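Local coordinates for protein citrate synthase (Metallosphaera sedula, PDB 6ABW) that binds acetyl-CoA and probably condenses it with oxaloacetate and water to form citrate and free CoA, a step of the tricarboxylic acid cycle, at residues Ala104-Met108 against Tyr340-Ser344; Tyr119-Trp123 against Leu211-Cys217; Leu135-Ser140 against Leu348-Leu352; Val143-Arg148 against Phe168-Ser174. One frame throughout, in Å; residues are numbered along the deposited sequence.

Contact 1 (Ala104-Met108 against Tyr340-Ser344); sequences AVGMM and YMFTS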
loop_
_atom_site.group_PDB
_atom_site.type_symbol
_atom_site.label_atom_id
_atom_site.label_comp_id
_atom_site.label_asym_id
_atom_site.label_seq_id
_atom_site.Cartn_x
_atom_site.Cartn_y
_atom_site.Cartn_z
ATOM N N ALA A 104 -12.872 6.139 7.216
ATOM C CA ALA A 104 -12.714 7.089 6.136
ATOM C C ALA A 104 -11.356 6.947 5.408
ATOM O O ALA A 104 -11.305 7.103 4.225
ATOM C CB ALA A 104 -12.930 8.500 6.646
ATOM N N VAL A 105 -10.270 6.640 6.125
ATOM C CA VAL A 105 -8.992 6.472 5.496
ATOM C C VAL A 105 -9.022 5.259 4.534
ATOM O O VAL A 105 -8.438 5.310 3.448
ATOM C CB VAL A 105 -7.881 6.364 6.561
ATOM C CG1 VAL A 105 -6.519 5.959 5.919
ATOM C CG2 VAL A 105 -7.795 7.696 7.255
ATOM N N GLY A 106 -9.769 4.205 4.901
ATOM C CA GLY A 106 -9.996 3.022 4.081
ATOM C C GLY A 106 -10.764 3.347 2.799
ATOM O O GLY A 106 -10.464 2.835 1.707
ATOM N N MET A 107 -11.761 4.205 2.922
ATOM C CA MET A 107 -12.458 4.668 1.745
ATOM C C MET A 107 -11.524 5.459 0.811
ATOM O O MET A 107 -11.551 5.310 -0.415
ATOM C CB MET A 107 -13.656 5.506 2.186
ATOM C CG MET A 107 -14.627 4.713 3.017
ATOM S SD MET A 107 -16.040 5.700 3.611
ATOM C CE MET A 107 -16.740 6.111 2.109
ATOM N N MET A 108 -10.682 6.322 1.373
ATOM C CA MET A 108 -9.667 6.985 0.592
ATOM C C MET A 108 -8.734 5.996 -0.101
ATOM O O MET A 108 -8.354 6.209 -1.230
ATOM C CB MET A 108 -8.816 7.937 1.452
ATOM C CG MET A 108 -9.518 9.090 2.089
ATOM S SD MET A 108 -8.282 10.146 2.952
ATOM C CE MET A 108 -7.178 10.630 1.785
ATOM N N TYR A 340 -14.846 11.605 12.697
ATOM C CA TYR A 340 -14.424 10.479 11.870
ATOM C C TYR A 340 -13.588 10.889 10.651
ATOM O O TYR A 340 -13.026 10.018 9.976
ATOM C CB TYR A 340 -15.588 9.534 11.440
ATOM C CG TYR A 340 -16.687 10.139 10.602
ATOM C CD1 TYR A 340 -16.458 10.536 9.296
ATOM C CD2 TYR A 340 -18.001 10.267 11.108
ATOM C CE1 TYR A 340 -17.463 11.058 8.505
ATOM C CE2 TYR A 340 -19.005 10.820 10.325
ATOM C CZ TYR A 340 -18.746 11.186 9.034
ATOM O OH TYR A 340 -19.725 11.739 8.240
ATOM N N MET A 341 -13.556 12.159 10.324
ATOM C CA MET A 341 -12.826 12.660 9.195
ATOM C C MET A 341 -11.440 13.129 9.588
ATOM O O MET A 341 -10.706 13.473 8.666
ATOM C CB MET A 341 -13.528 13.856 8.515
ATOM C CG MET A 341 -14.814 13.497 7.756
ATOM S SD MET A 341 -14.609 12.264 6.487
ATOM C CE MET A 341 -13.529 13.083 5.344
ATOM N N PHE A 342 -11.043 13.198 10.873
ATOM C CA PHE A 342 -9.832 13.954 11.152
ATOM C C PHE A 342 -8.516 13.400 10.536
ATOM O O PHE A 342 -7.702 14.157 10.016
ATOM C CB PHE A 342 -9.655 14.170 12.644
ATOM C CG PHE A 342 -10.717 15.009 13.340
ATOM C CD1 PHE A 342 -11.653 15.718 12.668
ATOM C CD2 PHE A 342 -10.664 15.086 14.733
ATOM C CE1 PHE A 342 -12.604 16.467 13.397
ATOM C CE2 PHE A 342 -11.560 15.821 15.466
ATOM C CZ PHE A 342 -12.546 16.528 14.781
ATOM N N THR A 343 -8.343 12.086 10.586
ATOM C CA THR A 343 -7.165 11.494 9.996
ATOM C C THR A 343 -7.185 11.626 8.449
ATOM O O THR A 343 -6.130 11.717 7.844
ATOM C CB THR A 343 -6.942 10.053 10.497
ATOM O OG1 THR A 343 -6.623 10.158 11.906
ATOM C CG2 THR A 343 -5.751 9.401 9.799
ATOM N N SER A 344 -8.374 11.574 7.825
ATOM C CA SER A 344 -8.515 11.809 6.388
ATOM C C SER A 344 -8.106 13.229 5.996
ATOM O O SER A 344 -7.518 13.444 4.912
ATOM C CB SER A 344 -9.957 11.497 5.906
ATOM O OG SER A 344 -10.166 10.117 5.972
HETATM O O HOH W 1 -13.335 7.253 9.819
#
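Small side chains let the start of helix 104-119 come close to residues 340-344. At Ala-104, where the helix begins, the methyl group points at the partner: its CB lies 3.3 Å from OG of Ser-344, 3.7 Å from the carbonyl O of Tyr-340 and 4.1 Å from SD of Met-341. The backbone is joined here through water 1, which receives a hydrogen bond from N of Ala-104 (2.9 Å) and gives one to O of Tyr-340 (2.8 Å). One residue on, the CA atoms of Val-105 and Ser-344 are 5.4 Å apart, and CG2 of Val-105 packs against CG2 of Thr-343 at 3.7 Å. A turn after Ala-104, Met-108 brings SD to 3.6 Å from OG of Ser-344, so that the small serine sits against Ala-104, Val-105 and Met-108 without a direct hydrogen bond to them. Outside the two segments, OG1 of Thr-343 is hydrogen-bonded to Glu-235 and Gly-232, and the hydroxyl of Tyr-340 to Glu-151. The whole is a close, buried junction between the start of helix 104-119 and the 3-10 segment leading into helix 342-365, together with the early part of that helix, within the mainly helical citrate synthase fold and close to its acetyl-CoA site.

Contact 2 (Tyr119-Trp123 against Leu211-Cys217); sequences YGMPW and LSDIYSC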
loop_
_atom_site.group_PDB
_atom_site.type_symbol
_atom_site.label_atom_id
_atom_site.label_comp_id
_atom_site.label_asym_id
_atom_site.label_seq_id
_atom_site.Cartn_x
_atom_site.Cartn_y
_atom_site.Cartn_z
ATOM N N TYR A 119 -5.386 6.586 -13.866
ATOM C CA TYR A 119 -4.488 7.675 -14.140
ATOM C C TYR A 119 -3.025 7.353 -13.990
ATOM O O TYR A 119 -2.184 8.202 -14.349
ATOM C CB TYR A 119 -4.813 8.842 -13.232
ATOM C CG TYR A 119 -6.111 9.544 -13.463
ATOM C CD1 TYR A 119 -6.372 10.188 -14.677
ATOM C CD2 TYR A 119 -7.008 9.659 -12.460
ATOM C CE1 TYR A 119 -7.582 10.824 -14.882
ATOM C CE2 TYR A 119 -8.191 10.351 -12.639
ATOM C CZ TYR A 119 -8.456 10.943 -13.850
ATOM O OH TYR A 119 -9.656 11.628 -13.997
ATOM N N GLY A 120 -2.696 6.232 -13.373
ATOM C CA GLY A 120 -1.288 5.930 -13.049
ATOM C C GLY A 120 -0.422 5.998 -14.310
ATOM O O GLY A 120 -0.798 5.399 -15.354
ATOM N N MET A 121 0.702 6.705 -14.239
ATOM C CA MET A 121 1.657 6.795 -15.352
ATOM C C MET A 121 3.063 6.450 -14.883
ATOM O O MET A 121 3.376 6.570 -13.684
ATOM C CB MET A 121 1.675 8.236 -15.905
ATOM C CG MET A 121 0.428 8.682 -16.616
ATOM S SD MET A 121 0.279 7.768 -18.164
ATOM C CE MET A 121 1.435 8.775 -19.145
ATOM N N PRO A 122 3.967 6.107 -15.815
ATOM C CA PRO A 122 5.301 5.748 -15.371
ATOM C C PRO A 122 6.071 6.993 -14.850
ATOM O O PRO A 122 5.787 8.128 -15.201
ATOM C CB PRO A 122 6.002 5.191 -16.652
ATOM C CG PRO A 122 4.903 4.904 -17.606
ATOM C CD PRO A 122 3.723 5.772 -17.238
ATOM N N TRP A 123 7.089 6.722 -14.055
ATOM C CA TRP A 123 7.957 7.806 -13.595
ATOM C C TRP A 123 8.626 8.436 -14.823
ATOM O O TRP A 123 9.008 7.744 -15.755
ATOM C CB TRP A 123 8.960 7.251 -12.615
ATOM C CG TRP A 123 8.253 6.935 -11.338
ATOM C CD1 TRP A 123 7.591 5.800 -10.990
ATOM C CD2 TRP A 123 8.022 7.877 -10.284
ATOM N NE1 TRP A 123 6.971 5.981 -9.763
ATOM C CE2 TRP A 123 7.258 7.227 -9.292
ATOM C CE3 TRP A 123 8.448 9.197 -10.067
ATOM C CZ2 TRP A 123 6.879 7.873 -8.113
ATOM C CZ3 TRP A 123 8.086 9.821 -8.888
ATOM C CH2 TRP A 123 7.301 9.156 -7.941
ATOM N N LEU A 211 9.070 1.505 -8.892
ATOM C CA LEU A 211 8.581 2.387 -9.906
ATOM C C LEU A 211 7.108 2.254 -10.105
ATOM O O LEU A 211 6.546 2.669 -11.112
ATOM C CB LEU A 211 9.416 2.336 -11.215
ATOM C CG LEU A 211 10.881 2.645 -11.004
ATOM C CD1 LEU A 211 11.639 2.526 -12.338
ATOM C CD2 LEU A 211 11.180 3.976 -10.339
ATOM N N SER A 212 6.416 1.779 -9.073
ATOM C CA SER A 212 4.949 1.863 -9.054
ATOM C C SER A 212 4.525 3.340 -9.168
ATOM O O SER A 212 5.188 4.223 -8.653
ATOM C CB SER A 212 4.375 1.175 -7.806
ATOM O OG SER A 212 2.939 1.126 -7.942
ATOM N N ASP A 213 3.419 3.606 -9.869
ATOM C CA ASP A 213 2.957 4.979 -10.083
ATOM C C ASP A 213 2.646 5.743 -8.773
ATOM O O ASP A 213 2.432 5.153 -7.726
ATOM C CB ASP A 213 1.775 5.021 -11.015
ATOM C CG ASP A 213 0.536 4.301 -10.461
ATOM O OD1 ASP A 213 -0.200 4.929 -9.678
ATOM O OD2 ASP A 213 0.277 3.140 -10.796
ATOM N N ILE A 214 2.747 7.048 -8.875
ATOM C CA ILE A 214 2.542 7.908 -7.728
ATOM C C ILE A 214 1.224 7.719 -6.971
ATOM O O ILE A 214 1.175 7.867 -5.759
ATOM C CB ILE A 214 2.836 9.391 -8.118
ATOM C CG1 ILE A 214 3.160 10.181 -6.876
ATOM C CG2 ILE A 214 1.689 9.964 -8.931
ATOM C CD1 ILE A 214 3.970 11.462 -7.179
ATOM N N TYR A 215 0.135 7.400 -7.666
ATOM C CA TYR A 215 -1.090 7.112 -6.999
ATOM C C TYR A 215 -1.004 5.854 -6.097
ATOM O O TYR A 215 -1.531 5.884 -4.965
ATOM C CB TYR A 215 -2.235 6.940 -7.987
ATOM C CG TYR A 215 -2.659 8.256 -8.646
ATOM C CD1 TYR A 215 -2.018 8.714 -9.767
ATOM C CD2 TYR A 215 -3.685 9.041 -8.132
ATOM C CE1 TYR A 215 -2.362 9.929 -10.383
ATOM C CE2 TYR A 215 -4.076 10.202 -8.754
ATOM C CZ TYR A 215 -3.393 10.677 -9.869
ATOM O OH TYR A 215 -3.757 11.906 -10.485
ATOM N N SER A 216 -0.304 4.809 -6.574
ATOM C CA SER A 216 -0.100 3.573 -5.817
ATOM C C SER A 216 0.845 3.817 -4.635
ATOM O O SER A 216 0.663 3.171 -3.620
ATOM C CB SER A 216 0.375 2.405 -6.677
ATOM O OG SER A 216 -0.799 1.816 -7.243
ATOM N N CYS A 217 1.797 4.743 -4.779
ATOM C CA CYS A 217 2.586 5.178 -3.629
ATOM C C CYS A 217 1.687 5.749 -2.526
ATOM O O CYS A 217 1.843 5.381 -1.363
ATOM C CB CYS A 217 3.698 6.144 -4.043
ATOM S SG CYS A 217 4.867 5.411 -5.208
HETATM O O HOH W 2 3.769 8.150 -11.444
#
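In the mainly helical citrate synthase fold, the loop that leaves helix 104-119 lies over the N-cap of helix 214-225, at the dimer interface. The large bump is Trp-123, whose indole drops into a hollow formed by Leu-211, Ser-212, Ile-214 and Cys-217: CD1 is 3.9 Å from CB of Leu-211, and CH2 is 4.1 Å from CD1 of Ile-214. Val-358, Ile-359 and Val-362 of helix 342-365 also line this space. The opposite kind of fit occurs at Gly-120, where any CB would collide with the carboxylate of Asp-213. Next to it, CB of Tyr-119 rests 3.9 Å from CE1 of Tyr-215. Asp-213 caps the helix, OD1 accepting from N of Ser-216 at 3.1 Å; OD1 is also hydrogen-bonded to OG of Ser-116, and OD2 makes a salt bridge to Lys-226 of the second subunit. Water 2 bridges O of Met-121 and N of Ile-214. The indole is fixed by NE1 of Trp-123, which donates to O of Ser-212 at 2.7 Å and 170°.

Contact 3 (Leu135-Ser140 against Leu348-Leu352); sequences LVARAS and LSRTL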
loop_
_atom_site.group_PDB
_atom_site.type_symbol
_atom_site.label_atom_id
_atom_site.label_comp_id
_atom_site.label_asym_id
_atom_site.label_seq_id
_atom_site.Cartn_x
_atom_site.Cartn_y
_atom_site.Cartn_z
ATOM N N LEU A 135 -2.671 14.877 -8.568
ATOM C CA LEU A 135 -3.052 13.961 -7.477
ATOM C C LEU A 135 -3.559 14.741 -6.252
ATOM O O LEU A 135 -4.501 14.328 -5.600
ATOM C CB LEU A 135 -1.816 13.071 -7.110
ATOM C CG LEU A 135 -2.069 12.005 -6.000
ATOM C CD1 LEU A 135 -1.095 10.838 -6.158
ATOM C CD2 LEU A 135 -1.915 12.573 -4.595
ATOM N N VAL A 136 -2.890 15.825 -5.894
ATOM C CA VAL A 136 -3.296 16.651 -4.739
ATOM C C VAL A 136 -4.707 17.221 -4.939
ATOM O O VAL A 136 -5.556 17.168 -4.044
ATOM C CB VAL A 136 -2.271 17.768 -4.445
ATOM C CG1 VAL A 136 -2.873 18.745 -3.447
ATOM C CG2 VAL A 136 -1.006 17.101 -3.881
ATOM N N ALA A 137 -4.985 17.714 -6.133
ATOM C CA ALA A 137 -6.359 18.063 -6.470
ATOM C C ALA A 137 -7.374 16.991 -6.324
ATOM O O ALA A 137 -8.500 17.182 -5.790
ATOM C CB ALA A 137 -6.376 18.526 -7.926
ATOM N N ARG A 138 -7.024 15.828 -6.812
ATOM C CA ARG A 138 -7.919 14.691 -6.738
ATOM C C ARG A 138 -8.108 14.165 -5.297
ATOM O O ARG A 138 -9.147 13.652 -4.972
ATOM C CB ARG A 138 -7.456 13.616 -7.695
ATOM C CG ARG A 138 -7.640 14.106 -9.140
ATOM C CD ARG A 138 -6.901 13.300 -10.147
ATOM N NE ARG A 138 -7.172 13.890 -11.453
ATOM C CZ ARG A 138 -6.496 13.654 -12.574
ATOM N NH1 ARG A 138 -5.421 12.908 -12.611
ATOM N NH2 ARG A 138 -6.896 14.264 -13.708
ATOM N N ALA A 139 -7.102 14.384 -4.446
ATOM C CA ALA A 139 -7.235 14.136 -3.000
ATOM C C ALA A 139 -8.335 14.970 -2.407
ATOM O O ALA A 139 -9.113 14.476 -1.597
ATOM C CB ALA A 139 -5.917 14.318 -2.266
ATOM N N SER A 140 -8.444 16.218 -2.865
ATOM C CA SER A 140 -9.555 17.095 -2.461
ATOM C C SER A 140 -10.910 16.499 -2.849
ATOM O O SER A 140 -11.835 16.379 -2.008
ATOM C CB SER A 140 -9.343 18.503 -3.090
ATOM O OG SER A 140 -10.402 19.332 -2.739
ATOM N N LEU A 348 -5.205 14.324 3.480
ATOM C CA LEU A 348 -5.359 15.345 2.425
ATOM C C LEU A 348 -4.113 16.274 2.321
ATOM O O LEU A 348 -3.514 16.452 1.266
ATOM C CB LEU A 348 -6.619 16.159 2.647
ATOM C CG LEU A 348 -6.859 17.309 1.645
ATOM C CD1 LEU A 348 -6.844 16.948 0.184
ATOM C CD2 LEU A 348 -8.153 18.063 2.006
ATOM N N SER A 349 -3.711 16.793 3.474
ATOM C CA SER A 349 -2.534 17.619 3.593
ATOM C C SER A 349 -1.233 16.866 3.288
ATOM O O SER A 349 -0.370 17.325 2.495
ATOM C CB SER A 349 -2.540 18.114 5.034
ATOM O OG SER A 349 -1.355 18.833 5.274
ATOM N N ARG A 350 -1.105 15.695 3.909
ATOM C CA ARG A 350 0.115 14.918 3.818
ATOM C C ARG A 350 0.346 14.302 2.412
ATOM O O ARG A 350 1.482 13.968 2.102
ATOM C CB ARG A 350 0.161 13.871 4.937
ATOM C CG ARG A 350 1.403 13.001 5.053
ATOM C CD ARG A 350 2.665 13.824 5.262
ATOM N NE ARG A 350 2.557 14.742 6.395
ATOM C CZ ARG A 350 2.957 14.506 7.669
ATOM N NH1 ARG A 350 3.630 13.412 8.002
ATOM N NH2 ARG A 350 2.747 15.396 8.615
ATOM N N THR A 351 -0.669 14.263 1.549
ATOM C CA THR A 351 -0.411 13.861 0.162
ATOM C C THR A 351 0.688 14.703 -0.475
ATOM O O THR A 351 1.475 14.157 -1.260
ATOM C CB THR A 351 -1.650 13.874 -0.780
ATOM O OG1 THR A 351 -2.191 15.208 -0.863
ATOM C CG2 THR A 351 -2.670 12.879 -0.294
ATOM N N LEU A 352 0.855 15.980 -0.005
ATOM C CA LEU A 352 1.888 16.790 -0.540
ATOM C C LEU A 352 3.226 16.280 -0.135
ATOM O O LEU A 352 4.062 16.097 -1.013
ATOM C CB LEU A 352 1.740 18.232 -0.126
ATOM C CG LEU A 352 2.822 19.183 -0.622
ATOM C CD1 LEU A 352 2.904 19.130 -2.143
ATOM C CD2 LEU A 352 2.559 20.656 -0.182
#
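Antiparallel helix pairing, a recurrent theme of the mainly helical citrate synthase fold, appears here almost in pure form: the segments 135-140 and 348-352 run at 174° to each other, their axes 9.3 Å apart at closest approach. Van der Waals contacts hold the pair together. CD1 of Leu-348 makes the closest approach, lying 3.7 Å from CB of Ala-139 and 3.5 Å from the backbone N of Ser-140, and the small alanine leaves room for it. CD2 of Leu-135 comes within 4.0 Å of CB of Thr-351. Phe-164 and Phe-168 of helix 164-173 and Phe-56 of helix 56-65 pack beside the pair. No hydrogen bond crosses the interface. Several polar side chains are instead bonded within or beyond the helices: OG of Ser-349 bonds to O of Leu-189 and NE of Arg-350 to O of Tyr-192. Thr-351, although it faces the partner, turns its hydroxyl back to its own helix, where OG1 donates to O of Leu-348 at 2.8 Å, leaving CG2 of Val-136 to touch that OG1 at 3.8 Å.

Contact 4 (Val143-Arg148 against Phe168-Ser174); sequences VANVLR and FLKASFS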
loop_
_atom_site.group_PDB
_atom_site.type_symbol
_atom_site.label_atom_id
_atom_site.label_comp_id
_atom_site.label_asym_id
_atom_site.label_seq_id
_atom_site.Cartn_x
_atom_site.Cartn_y
_atom_site.Cartn_z
ATOM N N VAL A 143 -11.591 13.320 -0.635
ATOM C CA VAL A 143 -11.900 13.517 0.768
ATOM C C VAL A 143 -13.296 14.157 0.967
ATOM O O VAL A 143 -14.096 13.724 1.805
ATOM C CB VAL A 143 -10.775 14.285 1.467
ATOM C CG1 VAL A 143 -11.172 14.551 2.892
ATOM C CG2 VAL A 143 -9.489 13.459 1.475
ATOM N N ALA A 144 -13.642 15.078 0.080
ATOM C CA ALA A 144 -14.924 15.751 0.140
ATOM C C ALA A 144 -16.052 14.709 -0.061
ATOM O O ALA A 144 -17.054 14.724 0.654
ATOM C CB ALA A 144 -14.969 16.855 -0.939
ATOM N N ASN A 145 -15.838 13.773 -0.969
ATOM C CA ASN A 145 -16.822 12.747 -1.295
ATOM C C ASN A 145 -16.926 11.621 -0.282
ATOM O O ASN A 145 -17.968 11.051 -0.069
ATOM C CB ASN A 145 -16.683 12.321 -2.738
ATOM C CG ASN A 145 -17.282 13.389 -3.654
ATOM O OD1 ASN A 145 -18.493 13.627 -3.612
ATOM N ND2 ASN A 145 -16.408 14.166 -4.307
ATOM N N VAL A 146 -15.790 11.346 0.421
ATOM C CA VAL A 146 -15.803 10.422 1.527
ATOM C C VAL A 146 -16.695 10.979 2.649
ATOM O O VAL A 146 -17.540 10.289 3.223
ATOM C CB VAL A 146 -14.346 10.117 1.987
ATOM C CG1 VAL A 146 -14.302 9.440 3.377
ATOM C CG2 VAL A 146 -13.645 9.211 0.984
ATOM N N LEU A 147 -16.563 12.258 2.946
ATOM C CA LEU A 147 -17.413 12.875 3.955
ATOM C C LEU A 147 -18.879 12.758 3.532
ATOM O O LEU A 147 -19.783 12.379 4.354
ATOM C CB LEU A 147 -16.987 14.337 4.179
ATOM C CG LEU A 147 -18.106 15.176 4.882
ATOM C CD1 LEU A 147 -18.249 14.699 6.292
ATOM C CD2 LEU A 147 -17.731 16.649 4.780
ATOM N N ARG A 148 -19.117 13.128 2.278
ATOM C CA ARG A 148 -20.483 13.215 1.806
ATOM C C ARG A 148 -21.174 11.830 1.709
ATOM O O ARG A 148 -22.328 11.640 2.107
ATOM C CB ARG A 148 -20.511 14.020 0.538
ATOM C CG ARG A 148 -20.251 15.499 0.808
ATOM C CD ARG A 148 -20.188 16.286 -0.484
ATOM N NE ARG A 148 -21.517 16.492 -1.059
ATOM C CZ ARG A 148 -22.372 17.448 -0.686
ATOM N NH1 ARG A 148 -23.559 17.478 -1.247
ATOM N NH2 ARG A 148 -22.106 18.310 0.305
ATOM N N PHE A 168 -12.384 23.138 -1.594
ATOM C CA PHE A 168 -12.530 21.919 -0.784
ATOM C C PHE A 168 -13.690 22.061 0.229
ATOM O O PHE A 168 -14.601 21.205 0.354
ATOM C CB PHE A 168 -11.170 21.558 -0.114
ATOM C CG PHE A 168 -11.325 20.454 0.881
ATOM C CD1 PHE A 168 -11.723 19.189 0.442
ATOM C CD2 PHE A 168 -11.177 20.674 2.285
ATOM C CE1 PHE A 168 -11.915 18.145 1.329
ATOM C CE2 PHE A 168 -11.379 19.629 3.174
ATOM C CZ PHE A 168 -11.721 18.352 2.695
ATOM N N LEU A 169 -13.755 23.210 0.921
ATOM C CA LEU A 169 -14.831 23.457 1.863
ATOM C C LEU A 169 -16.207 23.588 1.199
ATOM O O LEU A 169 -17.180 23.078 1.722
ATOM C CB LEU A 169 -14.553 24.672 2.707
ATOM C CG LEU A 169 -13.371 24.635 3.680
ATOM C CD1 LEU A 169 -13.148 26.024 4.256
ATOM C CD2 LEU A 169 -13.589 23.621 4.777
ATOM N N LYS A 170 -16.272 24.239 0.049
ATOM C CA LYS A 170 -17.519 24.315 -0.680
ATOM C C LYS A 170 -18.004 22.988 -1.191
ATOM O O LYS A 170 -19.193 22.711 -1.110
ATOM C CB LYS A 170 -17.384 25.286 -1.840
ATOM C CG LYS A 170 -17.326 26.709 -1.402
ATOM C CD LYS A 170 -17.429 27.612 -2.661
ATOM C CE LYS A 170 -18.862 27.603 -3.238
ATOM N NZ LYS A 170 -18.912 28.186 -4.606
ATOM N N ALA A 171 -17.105 22.133 -1.684
ATOM C CA ALA A 171 -17.510 20.790 -2.126
ATOM C C ALA A 171 -17.961 19.968 -0.931
ATOM O O ALA A 171 -19.026 19.300 -0.952
ATOM C CB ALA A 171 -16.362 20.084 -2.860
ATOM N N SER A 172 -17.203 20.046 0.163
ATOM C CA SER A 172 -17.565 19.311 1.378
ATOM C C SER A 172 -18.968 19.607 1.955
ATOM O O SER A 172 -19.709 18.692 2.373
ATOM C CB SER A 172 -16.511 19.538 2.477
ATOM O OG SER A 172 -15.264 18.960 2.098
ATOM N N PHE A 173 -19.305 20.914 2.000
ATOM C CA PHE A 173 -20.448 21.309 2.778
ATOM C C PHE A 173 -21.617 21.959 2.005
ATOM O O PHE A 173 -22.695 22.206 2.629
ATOM C CB PHE A 173 -19.919 22.299 3.839
ATOM C CG PHE A 173 -18.955 21.669 4.824
ATOM C CD1 PHE A 173 -19.361 20.593 5.584
ATOM C CD2 PHE A 173 -17.723 22.229 5.040
ATOM C CE1 PHE A 173 -18.493 20.016 6.520
ATOM C CE2 PHE A 173 -16.817 21.636 5.959
ATOM C CZ PHE A 173 -17.206 20.543 6.670
ATOM N N SER A 174 -21.427 22.240 0.737
ATOM C CA SER A 174 -22.488 22.926 -0.098
ATOM C C SER A 174 -22.965 24.257 0.532
ATOM O O SER A 174 -24.154 24.499 0.659
ATOM C CB SER A 174 -23.719 22.041 -0.249
ATOM O OG SER A 174 -23.420 20.746 -0.755
#
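An arginine that reaches across to the end of a neighbouring helix can supply a donor for a carbonyl of the last turn. Arg-148 does this for helix 164-173: its NH2 donates to O of Ser-172 at 3.2 Å and an angle of 158°, and also, weakly, to OG of Ser-174 at 3.0 Å. Its NE is taken by O of Lys-154, so the guanidinium joins the C-terminal end of helix 164-173 to the loop that follows helix 128-151. The backbone is bonded too, N of Ser-174 donating to O of Lys-170 at 2.9 Å, and Ser-174 itself, with positive phi, leaves the helix. Away from this polar end, the two helices, which belong to the helical bundle of the citrate synthase fold, run nearly parallel, at 22° with axes 8.5 Å apart. Such closeness depends on small residues: the CA atoms of Ala-144 and Ser-172 are 4.6 Å apart. The hydroxyl of Ser-172 is satisfied within its own helix, OG donating to O of Phe-168 at 2.9 Å. Toward the N-terminal ends, CZ of Phe-168 packs on CG1 of Val-143 at 3.8 Å; toward the C-terminal ends, CD2 of Leu-147 meets CE1 of Phe-173 at 3.9 Å.

Two long helices connect the set: 342-365 takes part in contacts 1 and 3, 128-151 in contacts 3 and 4. Contacts 1, 3 and 4 have centres about 13 Å from one another, and contact 4 touches both others, CE of Met-108 lying 3.7 Å from CG2 of Val-143 and CD2 of Leu-348 3.6 Å from CZ of Phe-168. The centre of contact 2 is about 22 Å from that of contact 1, yet a probable hydrogen bond of 2.9 Å between OH of Tyr-215 and NH1 of Arg-138 ties it to contact 3. Contact 1 approaches function: the side chain of Thr-343 is about 7 Å from bound acetyl-CoA and about 8 Å from that of Asp-325, a predicted active-site residue.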